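Local coordinates for dipeptide Epimerase (Enterococcus faecalis V583, PDB 3JVA), which belongs to the mandelate racemase/muconate lactonizing enzyme family of the enolase superfamily and carries a magnesium ion in its barrel domain, at residues B[276-281]-B[286-291]; B[244-249]-B[271-276]; B[131-136]-B[148-153]; B[157-162]-B[316-321]. One frame throughout, in Å; residues are numbered along the deposited sequence.

The four contacts sample the barrel wall, its outer helices and its interior. Contacts 1 and 2 share K276 and helix 271-284, and their centres lie 8 Å apart; both also touch a second subunit. Contacts 3 and 4 form a second pair, with centres 9 Å apart, where strands 128-134 and 157-161 run side by side. The pairs meet through the sheet: I290 O of contact 1 lies 2.9 Å from D318 N of contact 4, a probable hydrogen bond. Contact 4 lies beside the magnesium ion held by D189, E215 and D240, with the K159 side chain about 5 Å from the metal, whereas contact 1 is farther off, the C288 side chain being about 13 Å away.

Contact 1: B[276-281]-B[286-291]; sequences KINQIC and IECMIG
C281 and C288 face each other across the helix-strand gap, their SG atoms 3.5 Å apart, which is too far for a disulfide and fits plain van der Waals contact. C288 SG rests equally close to C281 CB, so the strand thiol lies against both side-chain atoms of the helix cysteine. With SG anti to its carbonyl carbon (chi1 -75°), C288 puts the sulfur against C281. N278 approaches from the preceding turn of the helix and places OD1 3.6 Å from C288 CB; that oxygen accepts a hydrogen bond from N313 ND2, which helps to orient the amide, and the same ND2 also donates to I286 O. At the other end of the contact I286 N donates to C281 O at 2.8 Å. This bond spans the short turn that leads from helix 271-284 into strand 287-290, the second half of a beta-alpha-beta unit of the enolase-superfamily barrel. The two axes run nearly antiparallel, 154° apart and 8.0 Å at their closest approach. Farther out, strand 260-263 supports both cysteines, I261 touching C281 and I263 touching C288. Backbone bonds of E287 and M289 to I261 seat the strand in the sheet.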
loop_
_atom_site.group_PDB
_atom_site.type_symbol
_atom_site.label_atom_id
_atom_site.label_comp_id
_atom_site.label_asym_id
_atom_site.label_seq_id
_atom_site.Cartn_x
_atom_site.Cartn_y
_atom_site.Cartn_z
ATOM N N LYS B 276 -6.529 4.870 -28.720
ATOM C CA LYS B 276 -6.524 4.179 -27.431
ATOM C C LYS B 276 -5.909 5.074 -26.368
ATOM O O LYS B 276 -6.429 5.193 -25.257
ATOM C CB LYS B 276 -5.709 2.888 -27.511
ATOM C CG LYS B 276 -6.277 1.825 -28.436
ATOM C CD LYS B 276 -5.380 0.604 -28.407
ATOM C CE LYS B 276 -5.836 -0.470 -29.373
ATOM N NZ LYS B 276 -4.832 -1.572 -29.410
ATOM N N ILE B 277 -4.780 5.687 -26.707
ATOM C CA ILE B 277 -4.112 6.575 -25.765
ATOM C C ILE B 277 -5.051 7.693 -25.327
ATOM O O ILE B 277 -5.207 7.953 -24.136
ATOM C CB ILE B 277 -2.836 7.202 -26.384
ATOM C CG1 ILE B 277 -1.785 6.109 -26.621
ATOM C CG2 ILE B 277 -2.284 8.281 -25.446
ATOM C CD1 ILE B 277 -0.591 6.552 -27.461
ATOM N N ASN B 278 -5.688 8.352 -26.289
ATOM C CA ASN B 278 -6.591 9.437 -25.947
ATOM C C ASN B 278 -7.793 9.006 -25.103
ATOM O O ASN B 278 -8.184 9.718 -24.181
ATOM C CB ASN B 278 -7.082 10.149 -27.205
ATOM C CG ASN B 278 -7.888 11.381 -26.878
ATOM O OD1 ASN B 278 -7.417 12.261 -26.160
ATOM N ND2 ASN B 278 -9.115 11.450 -27.391
ATOM N N GLN B 279 -8.385 7.853 -25.415
ATOM C CA GLN B 279 -9.537 7.373 -24.649
ATOM C C GLN B 279 -9.129 7.010 -23.227
ATOM O O GLN B 279 -9.884 7.228 -22.282
ATOM C CB GLN B 279 -10.165 6.146 -25.315
ATOM C CG GLN B 279 -10.699 6.401 -26.709
ATOM C CD GLN B 279 -11.158 5.119 -27.382
ATOM O OE1 GLN B 279 -10.582 4.046 -27.163
ATOM N NE2 GLN B 279 -12.182 5.224 -28.215
ATOM N N ILE B 280 -7.937 6.440 -23.075
ATOM C CA ILE B 280 -7.443 6.083 -21.750
ATOM C C ILE B 280 -7.237 7.362 -20.940
ATOM O O ILE B 280 -7.648 7.449 -19.778
ATOM C CB ILE B 280 -6.101 5.325 -21.838
ATOM C CG1 ILE B 280 -6.342 3.911 -22.388
ATOM C CG2 ILE B 280 -5.437 5.268 -20.458
ATOM C CD1 ILE B 280 -5.074 3.192 -22.839
ATOM N N CYS B 281 -6.604 8.355 -21.561
ATOM C CA CYS B 281 -6.337 9.626 -20.888
ATOM C C CYS B 281 -7.632 10.361 -20.554
ATOM O O CYS B 281 -7.819 10.838 -19.432
ATOM C CB CYS B 281 -5.452 10.513 -21.768
ATOM S SG CYS B 281 -3.751 9.936 -21.952
ATOM N N ILE B 286 -7.332 13.256 -18.057
ATOM C CA ILE B 286 -6.078 13.847 -18.504
ATOM C C ILE B 286 -6.209 14.244 -19.971
ATOM O O ILE B 286 -6.626 13.434 -20.798
ATOM C CB ILE B 286 -4.926 12.826 -18.354
ATOM C CG1 ILE B 286 -4.702 12.527 -16.869
ATOM C CG2 ILE B 286 -3.655 13.346 -19.007
ATOM C CD1 ILE B 286 -3.606 11.516 -16.612
ATOM N N GLU B 287 -5.883 15.492 -20.293
ATOM C CA GLU B 287 -5.963 15.937 -21.678
ATOM C C GLU B 287 -4.748 15.481 -22.472
ATOM O O GLU B 287 -3.693 15.163 -21.899
ATOM C CB GLU B 287 -6.086 17.465 -21.751
ATOM C CG GLU B 287 -7.475 17.979 -21.408
ATOM C CD GLU B 287 -7.561 19.499 -21.372
ATOM O OE1 GLU B 287 -6.755 20.172 -22.047
ATOM O OE2 GLU B 287 -8.453 20.021 -20.674
ATOM N N CYS B 288 -4.906 15.446 -23.794
ATOM C CA CYS B 288 -3.830 15.037 -24.688
ATOM C C CYS B 288 -3.440 16.127 -25.673
ATOM O O CYS B 288 -4.252 16.967 -26.047
ATOM C CB CYS B 288 -4.246 13.802 -25.504
ATOM S SG CYS B 288 -4.254 12.254 -24.575
ATOM N N MET B 289 -2.175 16.117 -26.068
ATOM C CA MET B 289 -1.695 17.031 -27.088
ATOM C C MET B 289 -1.177 16.072 -28.138
ATOM O O MET B 289 -0.941 14.901 -27.842
ATOM C CB MET B 289 -0.536 17.901 -26.596
ATOM C CG MET B 289 0.056 18.775 -27.705
ATOM S SD MET B 289 1.224 20.042 -27.107
ATOM C CE MET B 289 2.767 19.201 -27.283
ATOM N N ILE B 290 -1.027 16.536 -29.369
ATOM C CA ILE B 290 -0.476 15.669 -30.395
ATOM C C ILE B 290 0.643 16.456 -31.056
ATOM O O ILE B 290 0.477 17.636 -31.386
ATOM C CB ILE B 290 -1.544 15.217 -31.434
ATOM C CG1 ILE B 290 -0.912 14.209 -32.403
ATOM C CG2 ILE B 290 -2.111 16.416 -32.178
ATOM C CD1 ILE B 290 -1.924 13.313 -33.129
ATOM N N GLY B 291 1.798 15.813 -31.197
ATOM C CA GLY B 291 2.948 16.466 -31.794
ATOM C C GLY B 291 3.419 15.805 -33.074
ATOM O O GLY B 291 2.666 15.063 -33.713
#

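Contact 2: B[244-249]-B[271-276]; sequences FDAQDA and IHEALK
A246 and K276 bring their CA atoms to 5.8 Å where the first turn of helix 246-255 abuts helix 271-284. D245 occupies the N-cap position, and A246 is the first residue of its helix, pointing its CB toward the neighbouring helix, where it packs 3.8 Å from K276 CB. The polar link comes from E273. Its OE2 accepts from A246 N at 2.8 Å with an N-H...O angle of 160°, the donor arriving on the anti side of the oxygen and 18° out of the carboxylate plane. A bend at chi2 (75°) turns the glutamate back so that the same OE2 also touches A246 CB, at 3.1 Å, and comes close to D245 CB. Its other oxygen, OE1, lies 3.5 Å from K276 NZ, a long and weak salt bridge within the same helix.

The helix start is further ordered by a capping box: D248 N donates to D245 OD1 (2.9 Å), while D248 OD2 receives both F244 N and D245 N, the first on its anti lone pair and the second from above the carboxylate plane. D248 OD1 pairs with R221 of a third subunit. The A246 N bond at the helix start probably favours the ionised form of E273, with a weaker share from K276, although D245 OD1, 4.9 Å from E273 OE2, would work against it.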
loop_
_atom_site.group_PDB
_atom_site.type_symbol
_atom_site.label_atom_id
_atom_site.label_comp_id
_atom_site.label_asym_id
_atom_site.label_seq_id
_atom_site.Cartn_x
_atom_site.Cartn_y
_atom_site.Cartn_z
ATOM N N PHE B 244 4.815 6.202 -25.337
ATOM C CA PHE B 244 4.924 5.774 -26.725
ATOM C C PHE B 244 3.587 5.168 -27.139
ATOM O O PHE B 244 2.982 5.604 -28.116
ATOM C CB PHE B 244 6.025 4.720 -26.894
ATOM C CG PHE B 244 7.386 5.296 -27.173
ATOM C CD1 PHE B 244 7.894 6.328 -26.398
ATOM C CD2 PHE B 244 8.165 4.793 -28.207
ATOM C CE1 PHE B 244 9.158 6.851 -26.646
ATOM C CE2 PHE B 244 9.434 5.312 -28.463
ATOM C CZ PHE B 244 9.928 6.346 -27.676
ATOM N N ASP B 245 3.118 4.186 -26.368
ATOM C CA ASP B 245 1.860 3.495 -26.674
ATOM C C ASP B 245 0.784 3.502 -25.584
ATOM O O ASP B 245 0.943 4.102 -24.522
ATOM C CB ASP B 245 2.151 2.041 -27.070
ATOM C CG ASP B 245 2.872 1.266 -25.976
ATOM O OD1 ASP B 245 2.662 1.574 -24.787
ATOM O OD2 ASP B 245 3.642 0.338 -26.311
ATOM N N ALA B 246 -0.323 2.813 -25.864
ATOM C CA ALA B 246 -1.443 2.743 -24.936
ATOM C C ALA B 246 -1.055 2.158 -23.589
ATOM O O ALA B 246 -1.572 2.573 -22.550
ATOM C CB ALA B 246 -2.583 1.920 -25.550
ATOM N N GLN B 247 -0.152 1.184 -23.596
ATOM C CA GLN B 247 0.263 0.582 -22.336
ATOM C C GLN B 247 0.997 1.605 -21.477
ATOM O O GLN B 247 0.836 1.625 -20.258
ATOM C CB GLN B 247 1.129 -0.647 -22.593
ATOM C CG GLN B 247 0.331 -1.789 -23.219
ATOM C CD GLN B 247 1.149 -3.048 -23.411
ATOM O OE1 GLN B 247 2.101 -3.070 -24.188
ATOM N NE2 GLN B 247 0.779 -4.105 -22.700
ATOM N N ASP B 248 1.784 2.464 -22.118
ATOM C CA ASP B 248 2.505 3.509 -21.394
ATOM C C ASP B 248 1.490 4.491 -20.814
ATOM O O ASP B 248 1.616 4.939 -19.675
ATOM C CB ASP B 248 3.453 4.282 -22.320
ATOM C CG ASP B 248 4.619 3.447 -22.809
ATOM O OD1 ASP B 248 5.009 2.472 -22.130
ATOM O OD2 ASP B 248 5.163 3.786 -23.881
ATOM N N ALA B 249 0.483 4.838 -21.609
ATOM C CA ALA B 249 -0.541 5.763 -21.150
ATOM C C ALA B 249 -1.260 5.209 -19.928
ATOM O O ALA B 249 -1.514 5.935 -18.973
ATOM C CB ALA B 249 -1.542 6.047 -22.269
ATOM N N ILE B 271 -2.872 5.974 -36.025
ATOM C CA ILE B 271 -4.132 6.472 -35.494
ATOM C C ILE B 271 -4.833 5.459 -34.603
ATOM O O ILE B 271 -5.385 5.817 -33.563
ATOM C CB ILE B 271 -5.073 6.896 -36.656
ATOM C CG1 ILE B 271 -4.486 8.132 -37.351
ATOM C CG2 ILE B 271 -6.479 7.191 -36.134
ATOM C CD1 ILE B 271 -5.141 8.473 -38.682
ATOM N N HIS B 272 -4.807 4.190 -35.000
ATOM C CA HIS B 272 -5.463 3.143 -34.216
ATOM C C HIS B 272 -5.008 3.135 -32.751
ATOM O O HIS B 272 -5.833 3.031 -31.831
ATOM C CB HIS B 272 -5.185 1.779 -34.858
ATOM C CG HIS B 272 -5.929 0.642 -34.227
ATOM N ND1 HIS B 272 -7.253 0.370 -34.502
ATOM C CD2 HIS B 272 -5.523 -0.309 -33.353
ATOM C CE1 HIS B 272 -7.629 -0.703 -33.829
ATOM N NE2 HIS B 272 -6.598 -1.134 -33.125
ATOM N N GLU B 273 -3.702 3.247 -32.535
ATOM C CA GLU B 273 -3.143 3.248 -31.189
ATOM C C GLU B 273 -3.329 4.615 -30.525
ATOM O O GLU B 273 -3.577 4.700 -29.323
ATOM C CB GLU B 273 -1.651 2.889 -31.240
ATOM C CG GLU B 273 -1.001 2.677 -29.873
ATOM C CD GLU B 273 -1.372 1.346 -29.229
ATOM O OE1 GLU B 273 -2.042 0.513 -29.885
ATOM O OE2 GLU B 273 -0.981 1.130 -28.065
ATOM N N ALA B 274 -3.223 5.680 -31.314
ATOM C CA ALA B 274 -3.402 7.030 -30.782
ATOM C C ALA B 274 -4.802 7.173 -30.173
ATOM O O ALA B 274 -4.988 7.833 -29.151
ATOM C CB ALA B 274 -3.200 8.059 -31.890
ATOM N N LEU B 275 -5.794 6.561 -30.806
ATOM C CA LEU B 275 -7.150 6.631 -30.284
ATOM C C LEU B 275 -7.228 5.987 -28.902
ATOM O O LEU B 275 -7.903 6.504 -28.010
ATOM C CB LEU B 275 -8.127 5.945 -31.244
ATOM C CG LEU B 275 -8.475 6.771 -32.484
ATOM C CD1 LEU B 275 -9.183 5.878 -33.505
ATOM C CD2 LEU B 275 -9.345 7.958 -32.088
ATOM N N LYS B 276 -6.529 4.870 -28.720
ATOM C CA LYS B 276 -6.524 4.179 -27.431
ATOM C C LYS B 276 -5.909 5.074 -26.368
ATOM O O LYS B 276 -6.429 5.193 -25.257
ATOM C CB LYS B 276 -5.709 2.888 -27.511
ATOM C CG LYS B 276 -6.277 1.825 -28.436
ATOM C CD LYS B 276 -5.380 0.604 -28.407
ATOM C CE LYS B 276 -5.836 -0.470 -29.373
ATOM N NZ LYS B 276 -4.832 -1.572 -29.410
#

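Contact 3: B[131-136]-B[148-153]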
loop_
_atom_site.group_PDB
_atom_site.type_symbol
_atom_site.label_atom_id
_atom_site.label_comp_id
_atom_site.label_asym_id
_atom_site.label_seq_id
_atom_site.Cartn_x
_atom_site.Cartn_y
_atom_site.Cartn_z
ATOM N N THR B 131 -2.665 25.059 -34.270
ATOM C CA THR B 131 -1.365 24.538 -33.892
ATOM C C THR B 131 -0.442 25.643 -33.422
ATOM O O THR B 131 -0.622 26.814 -33.769
ATOM C CB THR B 131 -0.660 23.817 -35.061
ATOM O OG1 THR B 131 0.639 23.390 -34.632
ATOM C CG2 THR B 131 -0.500 24.751 -36.263
ATOM N N ASP B 132 0.535 25.270 -32.603
ATOM C CA ASP B 132 1.524 26.233 -32.152
ATOM C C ASP B 132 2.595 26.151 -33.230
ATOM O O ASP B 132 2.410 25.492 -34.258
ATOM C CB ASP B 132 2.138 25.821 -30.799
ATOM C CG ASP B 132 2.863 24.471 -30.853
ATOM O OD1 ASP B 132 3.438 24.118 -31.910
ATOM O OD2 ASP B 132 2.877 23.765 -29.822
ATOM N N ILE B 133 3.709 26.827 -33.005
ATOM C CA ILE B 133 4.825 26.755 -33.926
ATOM C C ILE B 133 6.072 26.799 -33.059
ATOM O O ILE B 133 6.152 27.572 -32.092
ATOM C CB ILE B 133 4.837 27.913 -34.964
ATOM C CG1 ILE B 133 5.967 27.668 -35.973
ATOM C CG2 ILE B 133 5.026 29.253 -34.275
ATOM C CD1 ILE B 133 5.902 28.562 -37.198
ATOM N N THR B 134 7.030 25.941 -33.387
ATOM C CA THR B 134 8.272 25.850 -32.634
ATOM C C THR B 134 9.310 26.847 -33.134
ATOM O O THR B 134 9.529 26.978 -34.332
ATOM C CB THR B 134 8.860 24.419 -32.727
ATOM O OG1 THR B 134 7.936 23.484 -32.155
ATOM C CG2 THR B 134 10.189 24.328 -31.983
ATOM N N LEU B 135 9.937 27.561 -32.208
ATOM C CA LEU B 135 10.969 28.517 -32.573
ATOM C C LEU B 135 12.304 27.800 -32.447
ATOM O O LEU B 135 12.602 27.213 -31.405
ATOM C CB LEU B 135 10.948 29.729 -31.634
ATOM C CG LEU B 135 9.672 30.572 -31.579
ATOM C CD1 LEU B 135 9.865 31.692 -30.565
ATOM C CD2 LEU B 135 9.350 31.147 -32.954
ATOM N N GLY B 136 13.104 27.836 -33.507
ATOM C CA GLY B 136 14.394 27.175 -33.466
ATOM C C GLY B 136 15.318 27.826 -32.457
ATOM O O GLY B 136 15.300 29.045 -32.291
ATOM N N VAL B 148 8.014 37.552 -32.736
ATOM C CA VAL B 148 7.139 38.618 -33.208
ATOM C C VAL B 148 6.649 38.292 -34.616
ATOM O O VAL B 148 5.478 38.482 -34.924
ATOM C CB VAL B 148 7.838 40.007 -33.193
ATOM C CG1 VAL B 148 8.252 40.360 -31.771
ATOM C CG2 VAL B 148 9.038 40.010 -34.108
ATOM N N GLU B 149 7.537 37.774 -35.461
ATOM C CA GLU B 149 7.150 37.421 -36.825
ATOM C C GLU B 149 6.018 36.393 -36.837
ATOM O O GLU B 149 5.044 36.546 -37.572
ATOM C CB GLU B 149 8.355 36.874 -37.600
ATOM C CG GLU B 149 9.439 37.915 -37.854
ATOM C CD GLU B 149 10.659 37.352 -38.562
ATOM O OE1 GLU B 149 11.621 38.119 -38.778
ATOM O OE2 GLU B 149 10.665 36.149 -38.904
ATOM N N LYS B 150 6.142 35.355 -36.012
ATOM C CA LYS B 150 5.121 34.309 -35.954
ATOM C C LYS B 150 3.810 34.838 -35.393
ATOM O O LYS B 150 2.731 34.447 -35.836
ATOM C CB LYS B 150 5.606 33.132 -35.100
ATOM C CG LYS B 150 6.982 32.606 -35.485
ATOM C CD LYS B 150 7.088 32.328 -36.978
ATOM C CE LYS B 150 8.491 31.862 -37.337
ATOM N NZ LYS B 150 8.671 31.704 -38.804
ATOM N N VAL B 151 3.898 35.729 -34.411
ATOM C CA VAL B 151 2.693 36.297 -33.831
ATOM C C VAL B 151 1.952 37.114 -34.888
ATOM O O VAL B 151 0.721 37.102 -34.944
ATOM C CB VAL B 151 3.030 37.185 -32.615
ATOM C CG1 VAL B 151 1.803 37.991 -32.196
ATOM C CG2 VAL B 151 3.504 36.308 -31.459
ATOM N N LYS B 152 2.705 37.819 -35.728
ATOM C CA LYS B 152 2.097 38.623 -36.788
ATOM C C LYS B 152 1.376 37.698 -37.761
ATOM O O LYS B 152 0.420 38.099 -38.421
ATOM C CB LYS B 152 3.159 39.422 -37.543
ATOM C CG LYS B 152 3.980 40.340 -36.663
ATOM C CD LYS B 152 4.792 41.332 -37.483
ATOM C CE LYS B 152 5.617 42.231 -36.573
ATOM N NZ LYS B 152 4.786 42.804 -35.476
ATOM N N LEU B 153 1.850 36.459 -37.838
ATOM C CA LEU B 153 1.259 35.451 -38.709
ATOM C C LEU B 153 -0.028 34.891 -38.099
ATOM O O LEU B 153 -0.765 34.144 -38.750
ATOM C CB LEU B 153 2.270 34.324 -38.949
ATOM C CG LEU B 153 2.925 34.183 -40.329
ATOM C CD1 LEU B 153 3.179 35.535 -40.964
ATOM C CD2 LEU B 153 4.218 33.397 -40.178
#
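K150 lays the aliphatic part of its side chain against I133 and L135, and these three residues account for nearly all of the surface buried here. The lysine has the largest share. Its chain turns twice close to the backbone (chi1 and chi2 both -51°), and this kink bends the methylenes across the strand residues before the remainder runs out extended. I133 meets them with both branches: CG2 lies 4.0 Å from K150 CB, and CD1 lies 4.0 Å from K150 CD, with CE slightly farther off at 4.2 Å. The two side chains cross at about a right angle, with CG2 over the base of the lysine and CD1 farther out.

L135, two residues on, starts off to one side and only its end reaches the lysine; it slides past K150 in the opposite direction, its CD2 reaching K150 CG at 3.8 Å. The contact is purely apolar, with no hydrogen bond between the segments. It joins the first strand and helix of the beta-alpha-beta unit formed by strand 128-134, helix 140-152 and strand 157-161, a crossover repeated round the barrel of this superfamily. Side chains alternate accordingly: I133 points toward the helix, whereas T134 points away from it, and D132 engages R187 in a salt bridge.

Neighbouring residues complete the apolar layer. I133 also packs on F155, F323 and L158, and L135 on M143, A147 and I176. Backbone bonds from I133 to T157 and K159, and from L135 to K159, hold the strand edge against its neighbour 157-161.

Contact 4: B[157-162]-B[316-321]; sequences TLKIKV and RADLDA
K159 and D318 both carry CG anti to the backbone N (chi1 171° and 176°), which sends their side chains toward each other from strand 157-161 and from the loop just after strand 314-317 of the enolase-superfamily beta/alpha barrel. The lysine stays extended as far as CE and then turns at chi4 (-68°). Strand 128-134 lies between the two and closes the barrel, its D132 making a backbone bond with A317. The CA atoms of K159 and D318 are accordingly 8.2 Å apart, and the contact is made by side chains alone.

These cross at about a right angle. D318 OD2 sits 3.3 Å from both CD and CE of K159, so the carboxylate meets the methylenes more closely than the ammonium end. K159 NZ is 3.7 Å from D318 OD2, a long salt bridge. The same nitrogen is hydrogen-bonded to O2 of a glycerol, probably from the crystallisation liquor, and weakly to T134 OG1. The K159 side chain comes within about 5 Å of the magnesium ion bound by D189, E215 and D240, which places the pair beside the metal site. The second oxygen of D318, OD1, lies 3.7 Å from K159 CD.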
loop_
_atom_site.group_PDB
_atom_site.type_symbol
_atom_site.label_atom_id
_atom_site.label_comp_id
_atom_site.label_asym_id
_atom_site.label_seq_id
_atom_site.Cartn_x
_atom_site.Cartn_y
_atom_site.Cartn_z
ATOM N N THR B 157 0.482 30.636 -29.816
ATOM C CA THR B 157 1.241 29.720 -28.971
ATOM C C THR B 157 2.594 29.403 -29.599
ATOM O O THR B 157 2.678 28.973 -30.754
ATOM C CB THR B 157 0.463 28.406 -28.747
ATOM O OG1 THR B 157 -0.845 28.708 -28.241
ATOM C CG2 THR B 157 1.190 27.510 -27.745
ATOM N N LEU B 158 3.653 29.631 -28.833
ATOM C CA LEU B 158 5.008 29.377 -29.295
ATOM C C LEU B 158 5.629 28.285 -28.438
ATOM O O LEU B 158 5.384 28.211 -27.234
ATOM C CB LEU B 158 5.855 30.647 -29.187
ATOM C CG LEU B 158 5.276 31.885 -29.872
ATOM C CD1 LEU B 158 6.133 33.102 -29.524
ATOM C CD2 LEU B 158 5.219 31.666 -31.377
ATOM N N LYS B 159 6.432 27.441 -29.069
ATOM C CA LYS B 159 7.090 26.345 -28.378
ATOM C C LYS B 159 8.595 26.462 -28.529
ATOM O O LYS B 159 9.091 26.732 -29.624
ATOM C CB LYS B 159 6.618 25.010 -28.958
ATOM C CG LYS B 159 7.394 23.799 -28.463
ATOM C CD LYS B 159 6.718 22.511 -28.913
ATOM C CE LYS B 159 7.604 21.299 -28.669
ATOM N NZ LYS B 159 8.787 21.337 -29.569
ATOM N N ILE B 160 9.319 26.275 -27.429
ATOM C CA ILE B 160 10.774 26.344 -27.468
ATOM C C ILE B 160 11.400 25.275 -26.586
ATOM O O ILE B 160 10.847 24.893 -25.552
ATOM C CB ILE B 160 11.330 27.721 -27.012
ATOM C CG1 ILE B 160 11.161 27.889 -25.506
ATOM C CG2 ILE B 160 10.628 28.843 -27.760
ATOM C CD1 ILE B 160 11.947 29.056 -24.933
ATOM N N LYS B 161 12.561 24.795 -27.009
ATOM C CA LYS B 161 13.284 23.777 -26.266
ATOM C C LYS B 161 14.099 24.423 -25.149
ATOM O O LYS B 161 14.669 25.499 -25.332
ATOM C CB LYS B 161 14.216 23.016 -27.211
ATOM C CG LYS B 161 15.028 21.919 -26.541
ATOM C CD LYS B 161 15.821 21.098 -27.562
ATOM C CE LYS B 161 16.837 21.952 -28.303
ATOM N NZ LYS B 161 17.636 21.157 -29.282
ATOM N N VAL B 162 14.122 23.779 -23.986
ATOM C CA VAL B 162 14.903 24.265 -22.849
ATOM C C VAL B 162 15.722 23.091 -22.326
ATOM O O VAL B 162 15.717 22.020 -22.926
ATOM C CB VAL B 162 14.009 24.824 -21.716
ATOM C CG1 VAL B 162 13.327 26.105 -22.181
ATOM C CG2 VAL B 162 12.977 23.786 -21.296
ATOM N N ARG B 316 -4.608 20.193 -27.496
ATOM C CA ARG B 316 -3.456 20.968 -27.938
ATOM C C ARG B 316 -2.816 20.290 -29.140
ATOM O O ARG B 316 -2.911 19.076 -29.295
ATOM C CB ARG B 316 -2.419 21.080 -26.817
ATOM C CG ARG B 316 -2.890 21.846 -25.587
ATOM C CD ARG B 316 -1.739 21.997 -24.607
ATOM N NE ARG B 316 -2.055 22.842 -23.457
ATOM C CZ ARG B 316 -2.659 22.425 -22.347
ATOM N NH1 ARG B 316 -3.029 21.156 -22.214
ATOM N NH2 ARG B 316 -2.873 23.282 -21.355
ATOM N N ALA B 317 -2.163 21.079 -29.987
ATOM C CA ALA B 317 -1.504 20.533 -31.162
ATOM C C ALA B 317 -0.187 21.239 -31.456
ATOM O O ALA B 317 -0.097 22.466 -31.400
ATOM C CB ALA B 317 -2.431 20.624 -32.369
ATOM N N ASP B 318 0.834 20.443 -31.746
ATOM C CA ASP B 318 2.161 20.940 -32.082
ATOM C C ASP B 318 2.455 20.252 -33.411
ATOM O O ASP B 318 3.266 19.335 -33.485
ATOM C CB ASP B 318 3.169 20.521 -31.002
ATOM C CG ASP B 318 4.592 20.928 -31.334
ATOM O OD1 ASP B 318 4.777 21.987 -31.967
ATOM O OD2 ASP B 318 5.529 20.192 -30.953
ATOM N N LEU B 319 1.762 20.704 -34.454
ATOM C CA LEU B 319 1.884 20.119 -35.792
ATOM C C LEU B 319 2.377 21.181 -36.764
ATOM O O LEU B 319 1.626 21.659 -37.609
ATOM C CB LEU B 319 0.514 19.593 -36.231
ATOM C CG LEU B 319 -0.141 18.601 -35.264
ATOM C CD1 LEU B 319 -1.575 18.336 -35.696
ATOM C CD2 LEU B 319 0.667 17.303 -35.225
ATOM N N ASP B 320 3.656 21.514 -36.647
ATOM C CA ASP B 320 4.270 22.563 -37.454
ATOM C C ASP B 320 5.316 22.105 -38.466
ATOM O O ASP B 320 5.984 22.935 -39.078
ATOM C CB ASP B 320 4.915 23.579 -36.507
ATOM C CG ASP B 320 6.006 22.960 -35.646
ATOM O OD1 ASP B 320 6.085 21.710 -35.560
ATOM O OD2 ASP B 320 6.785 23.722 -35.040
ATOM N N ALA B 321 5.458 20.798 -38.658
ATOM C CA ALA B 321 6.470 20.297 -39.583
ATOM C C ALA B 321 6.388 20.841 -41.013
ATOM O O ALA B 321 7.422 21.111 -41.625
ATOM C CB ALA B 321 6.449 18.769 -39.605
#